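Local coordinates for protein octaprenyl-diphosphate synthase (Bacteroides thetaiotaomicron, PDB 3RMG) that probably acts as a prenyltransferase of the FPP/GGPP synthase family, lengthening isoprenyl diphosphates with magnesium as cofactor, at residues L79-L84 / D116-T121; M49-L54 / A176-C181. One frame throughout, in Å; residues are numbered along the deposited sequence.

Interaction 1: residues L79-L84 / D116-T121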
loop_
_atom_site.group_PDB
_atom_site.type_symbol
_atom_site.label_atom_id
_atom_site.label_comp_id
_atom_site.label_asym_id
_atom_site.label_seq_id
_atom_site.Cartn_x
_atom_site.Cartn_y
_atom_site.Cartn_z
ATOM N N LEU A 79 4.575 7.004 -4.388
ATOM C CA LEU A 79 3.140 6.703 -4.426
ATOM C C LEU A 79 2.665 6.518 -5.869
ATOM O O LEU A 79 1.925 5.582 -6.186
ATOM C CB LEU A 79 2.340 7.816 -3.737
ATOM C CG LEU A 79 0.815 7.763 -3.827
ATOM C CD1 LEU A 79 0.312 6.441 -3.303
ATOM C CD2 LEU A 79 0.206 8.899 -3.030
ATOM N N HIS A 80 3.100 7.425 -6.739
ATOM C CA HIS A 80 2.776 7.365 -8.152
ATOM C C HIS A 80 3.333 6.087 -8.777
ATOM O O HIS A 80 2.623 5.342 -9.456
ATOM C CB HIS A 80 3.369 8.576 -8.853
ATOM C CG HIS A 80 3.251 8.529 -10.342
ATOM N ND1 HIS A 80 2.043 8.371 -10.989
ATOM C CD2 HIS A 80 4.187 8.651 -11.314
ATOM C CE1 HIS A 80 2.241 8.393 -12.295
ATOM N NE2 HIS A 80 3.532 8.562 -12.519
ATOM N N THR A 81 4.611 5.827 -8.539
ATOM C CA THR A 81 5.227 4.628 -9.076
ATOM C C THR A 81 4.485 3.385 -8.631
ATOM O O THR A 81 4.249 2.481 -9.433
ATOM C CB THR A 81 6.695 4.487 -8.650
ATOM O OG1 THR A 81 7.346 5.763 -8.732
ATOM C CG2 THR A 81 7.401 3.493 -9.553
ATOM N N ALA A 82 4.120 3.330 -7.352
ATOM C CA ALA A 82 3.436 2.150 -6.839
ATOM C C ALA A 82 2.094 1.892 -7.533
ATOM O O ALA A 82 1.734 0.751 -7.789
ATOM C CB ALA A 82 3.254 2.237 -5.325
ATOM N N SER A 83 1.339 2.941 -7.827
ATOM C CA SER A 83 0.035 2.723 -8.442
ATOM C C SER A 83 0.164 2.357 -9.926
ATOM O O SER A 83 -0.584 1.518 -10.417
ATOM C CB SER A 83 -0.905 3.903 -8.217
ATOM O OG SER A 83 -0.427 5.061 -8.864
ATOM N N LEU A 84 1.127 2.946 -10.634
ATOM C CA LEU A 84 1.453 2.458 -11.985
ATOM C C LEU A 84 1.766 0.958 -11.963
ATOM O O LEU A 84 1.272 0.200 -12.798
ATOM C CB LEU A 84 2.627 3.221 -12.606
ATOM C CG LEU A 84 2.368 4.676 -13.001
ATOM C CD1 LEU A 84 3.623 5.325 -13.561
ATOM C CD2 LEU A 84 1.231 4.771 -14.001
ATOM N N ASP A 116 3.331 -2.811 -3.018
ATOM C CA ASP A 116 3.015 -2.577 -1.607
ATOM C C ASP A 116 4.240 -2.026 -0.865
ATOM O O ASP A 116 4.114 -1.194 0.039
ATOM C CB ASP A 116 2.498 -3.852 -0.923
ATOM C CG ASP A 116 1.089 -4.240 -1.373
ATOM O OD1 ASP A 116 0.480 -3.480 -2.158
ATOM O OD2 ASP A 116 0.592 -5.312 -0.937
ATOM N N TYR A 117 5.423 -2.502 -1.250
ATOM C CA TYR A 117 6.674 -1.992 -0.699
ATOM C C TYR A 117 6.857 -0.524 -1.064
ATOM O O TYR A 117 6.885 0.342 -0.185
ATOM C CB TYR A 117 7.868 -2.797 -1.211
ATOM C CG TYR A 117 9.161 -2.437 -0.520
ATOM C CD1 TYR A 117 9.314 -2.647 0.843
ATOM C CD2 TYR A 117 10.227 -1.892 -1.224
ATOM C CE1 TYR A 117 10.486 -2.324 1.491
ATOM C CE2 TYR A 117 11.411 -1.566 -0.585
ATOM C CZ TYR A 117 11.532 -1.783 0.776
ATOM O OH TYR A 117 12.703 -1.465 1.433
ATOM N N LEU A 118 6.977 -0.248 -2.363
ATOM C CA LEU A 118 7.058 1.138 -2.830
ATOM C C LEU A 118 6.070 2.011 -2.067
ATOM O O LEU A 118 6.403 3.111 -1.626
ATOM C CB LEU A 118 6.797 1.221 -4.328
ATOM C CG LEU A 118 7.907 0.607 -5.182
ATOM C CD1 LEU A 118 7.408 0.257 -6.576
ATOM C CD2 LEU A 118 9.091 1.549 -5.258
ATOM N N LEU A 119 4.863 1.491 -1.882
ATOM C CA LEU A 119 3.786 2.198 -1.188
ATOM C C LEU A 119 4.079 2.437 0.294
ATOM O O LEU A 119 3.718 3.472 0.864
ATOM C CB LEU A 119 2.510 1.384 -1.336
ATOM C CG LEU A 119 1.148 2.049 -1.263
ATOM C CD1 LEU A 119 0.989 3.039 -2.403
ATOM C CD2 LEU A 119 0.103 0.959 -1.370
ATOM N N ALA A 120 4.719 1.467 0.934
ATOM C CA ALA A 120 5.126 1.647 2.324
ATOM C C ALA A 120 6.319 2.592 2.370
ATOM O O ALA A 120 6.367 3.526 3.170
ATOM C CB ALA A 120 5.478 0.304 2.958
ATOM N N THR A 121 7.296 2.348 1.510
ATOM C CA THR A 121 8.443 3.242 1.460
ATOM C C THR A 121 7.921 4.673 1.247
ATOM O O THR A 121 8.330 5.610 1.956
ATOM C CB THR A 121 9.445 2.826 0.390
ATOM O OG1 THR A 121 9.836 1.465 0.625
ATOM C CG2 THR A 121 10.685 3.721 0.445
#
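L79 meets L119 through their CD1 methyls, 3.6 Å apart, with the two branched side chains crossing obliquely. The CB of L79 leaves its helix on the side away from its partner; with CG anti to the backbone N (chi1 173°), the branch is swung back so that CD1 can meet L119. Next in line, T81 lies at the margin of the contact. Its CG2 reaches only within 4.4 Å of L118 CD1, while its OG1 is occupied by a hydrogen bond to the carbonyl of E77 one turn earlier. A82 faces helix 102-128 directly, its CB touching L118 CB at 3.8 Å and the CD1 of L119 at the same distance. Because A82 brings no more than a methyl to the interface, the CA atoms of A82 and L118 approach to 5.5 Å. The local axes run nearly antiparallel at 165°, 8.1 Å apart. These helices, 67-90 and 102-128, belong to the all-helical isoprenoid synthase fold, and the first of them runs into the aspartate-rich DDxxD motif of the family, which begins right after H86 at the helix's C-terminal end. S83 turns its hydroxyl back onto its own helix, OG donating to H80 O at 3.1 Å. The opposing helix also faces the dimer partner: L119 packs against L119 of the second subunit, and D116 OD2 hydrogen-bonds H86 ND1 of that subunit.

Interaction 2: residues M49-L54 / A176-C181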
loop_
_atom_site.group_PDB
_atom_site.type_symbol
_atom_site.label_atom_id
_atom_site.label_comp_id
_atom_site.label_asym_id
_atom_site.label_seq_id
_atom_site.Cartn_x
_atom_site.Cartn_y
_atom_site.Cartn_z
ATOM N N MET A 49 11.890 13.970 -14.770
ATOM C CA MET A 49 11.273 14.073 -13.457
ATOM C C MET A 49 10.307 15.242 -13.412
ATOM O O MET A 49 10.522 16.204 -12.681
ATOM C CB MET A 49 12.350 14.251 -12.390
ATOM C CG MET A 49 13.285 13.062 -12.258
ATOM S SD MET A 49 15.002 13.580 -12.119
ATOM C CE MET A 49 15.229 14.432 -13.687
ATOM N N MET A 50 9.238 15.146 -14.191
ATOM C CA MET A 50 8.280 16.223 -14.319
ATOM C C MET A 50 7.731 16.693 -12.964
ATOM O O MET A 50 7.625 17.898 -12.708
ATOM C CB MET A 50 7.142 15.792 -15.238
ATOM C CG MET A 50 6.846 16.789 -16.347
ATOM S SD MET A 50 8.306 17.084 -17.377
ATOM C CE MET A 50 8.663 15.416 -17.937
ATOM N N ARG A 51 7.398 15.748 -12.089
ATOM C CA ARG A 51 6.802 16.099 -10.799
ATOM C C ARG A 51 7.823 16.578 -9.762
ATOM O O ARG A 51 7.582 17.561 -9.076
ATOM C CB ARG A 51 5.949 14.947 -10.245
ATOM C CG ARG A 51 4.687 14.680 -11.041
ATOM C CD ARG A 51 4.102 13.288 -10.731
ATOM N NE ARG A 51 3.100 12.928 -11.722
ATOM C CZ ARG A 51 3.322 12.133 -12.765
ATOM N NH1 ARG A 51 4.513 11.576 -12.940
ATOM N NH2 ARG A 51 2.338 11.877 -13.619
ATOM N N PRO A 52 8.956 15.869 -9.626
ATOM C CA PRO A 52 10.014 16.363 -8.742
ATOM C C PRO A 52 10.475 17.770 -9.105
ATOM O O PRO A 52 10.702 18.589 -8.213
ATOM C CB PRO A 52 11.133 15.341 -8.941
ATOM C CG PRO A 52 10.388 14.078 -9.197
ATOM C CD PRO A 52 9.249 14.509 -10.102
ATOM N N ILE A 53 10.593 18.071 -10.392
ATOM C CA ILE A 53 10.955 19.437 -10.778
ATOM C C ILE A 53 9.896 20.439 -10.297
ATOM O O ILE A 53 10.221 21.525 -9.824
ATOM C CB ILE A 53 11.193 19.570 -12.288
ATOM C CG1 ILE A 53 12.549 18.964 -12.668
ATOM C CG2 ILE A 53 11.151 21.015 -12.697
ATOM C CD1 ILE A 53 12.677 18.638 -14.152
ATOM N N LEU A 54 8.625 20.068 -10.398
ATOM C CA LEU A 54 7.566 20.925 -9.885
ATOM C C LEU A 54 7.707 21.161 -8.367
ATOM O O LEU A 54 7.567 22.284 -7.889
ATOM C CB LEU A 54 6.194 20.330 -10.193
ATOM C CG LEU A 54 4.999 21.222 -9.885
ATOM C CD1 LEU A 54 5.179 22.549 -10.609
ATOM C CD2 LEU A 54 3.686 20.556 -10.284
ATOM N N ALA A 176 -4.642 15.357 -9.376
ATOM C CA ALA A 176 -4.599 15.272 -7.918
ATOM C C ALA A 176 -3.163 15.072 -7.470
ATOM O O ALA A 176 -2.742 15.640 -6.467
ATOM C CB ALA A 176 -5.485 14.158 -7.405
ATOM N N LEU A 177 -2.405 14.289 -8.236
ATOM C CA LEU A 177 -0.995 14.066 -7.931
ATOM C C LEU A 177 -0.167 15.342 -8.130
ATOM O O LEU A 177 0.613 15.725 -7.253
ATOM C CB LEU A 177 -0.423 12.934 -8.790
ATOM C CG LEU A 177 1.043 12.554 -8.541
ATOM C CD1 LEU A 177 1.293 12.217 -7.073
ATOM C CD2 LEU A 177 1.454 11.382 -9.436
ATOM N N PHE A 178 -0.317 15.993 -9.285
ATOM C CA PHE A 178 0.382 17.253 -9.508
ATOM C C PHE A 178 0.016 18.313 -8.443
ATOM O O PHE A 178 0.885 19.019 -7.954
ATOM C CB PHE A 178 0.135 17.790 -10.916
ATOM C CG PHE A 178 1.008 17.164 -11.970
ATOM C CD1 PHE A 178 0.667 15.945 -12.545
ATOM C CD2 PHE A 178 2.167 17.804 -12.399
ATOM C CE1 PHE A 178 1.468 15.373 -13.528
ATOM C CE2 PHE A 178 2.971 17.246 -13.375
ATOM C CZ PHE A 178 2.620 16.025 -13.943
ATOM N N ALA A 179 -1.259 18.424 -8.092
ATOM C CA ALA A 179 -1.682 19.363 -7.040
ATOM C C ALA A 179 -1.025 18.988 -5.718
ATOM O O ALA A 179 -0.547 19.851 -4.978
ATOM C CB ALA A 179 -3.202 19.353 -6.888
ATOM N N ALA A 180 -0.980 17.692 -5.427
ATOM C CA ALA A 180 -0.365 17.219 -4.200
ATOM C C ALA A 180 1.111 17.592 -4.190
ATOM O O ALA A 180 1.643 18.066 -3.181
ATOM C CB ALA A 180 -0.552 15.711 -4.047
ATOM N N CYS A 181 1.781 17.403 -5.322
ATOM C CA CYS A 181 3.191 17.765 -5.386
ATOM C C CYS A 181 3.420 19.228 -5.011
ATOM O O CYS A 181 4.262 19.544 -4.161
ATOM C CB CYS A 181 3.746 17.471 -6.782
ATOM S SG CYS A 181 3.960 15.682 -7.069
#
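R51 and F178 mark the nearest backbone approach, 6.6 Å between CA atoms, where the first turn of helix 50-62 runs at 31° to helix 174-188, their local axes 9.6 Å apart. In this isoprenoid synthase fold R51 is the arginine of the GKxxRP sequence motif, which in relatives holds the diphosphate of isopentenyl diphosphate and probably does so here. Its chain, extended from CG to NE, is laid across F178. CG sits over the ring face in a CH-pi contact, 4.0 Å from the centroid and 17° off the normal, displaced toward the rim. Farther out, F178 CZ lies over one face of the guanidinium, but the two planes are 52° apart, so they do not stack flat. L177 crosses the arginine at about a right angle, its CD2 packing tightly on R51 NE at 3.2 Å. L54 reaches F178 from the ring edge, CD2 to CD2 at 3.8 Å. F178 also meets the ring of F210, on helix 193-217, and the side chain of Y317. Nearer the backbone, the sulphur of C181 rests against the root of the arginine, SG lying 3.8 Å from R51 CB.

Overall arrangement
Along the chain the order is 49-54, 79-84, 116-121, 176-181, so interaction 1 falls wholly within the sequence that interaction 2 spans. Their centres lie 15 Å apart. Helix 67-90 joins them: it packs against helix 102-128 in interaction 1, while H80 reaches from it into interaction 2, packing on R51 (NE2 to NH1, 3.2 Å) and L177 (ND1 to CD2, 3.4 Å). Interaction 2 lies deeper, near the centre of the chain, whereas interaction 1 borders the second subunit. Helix 67-90 thus links the dimer-facing layer to the probable substrate diphosphate site, where H80 and R51 stand together, as in related synthases.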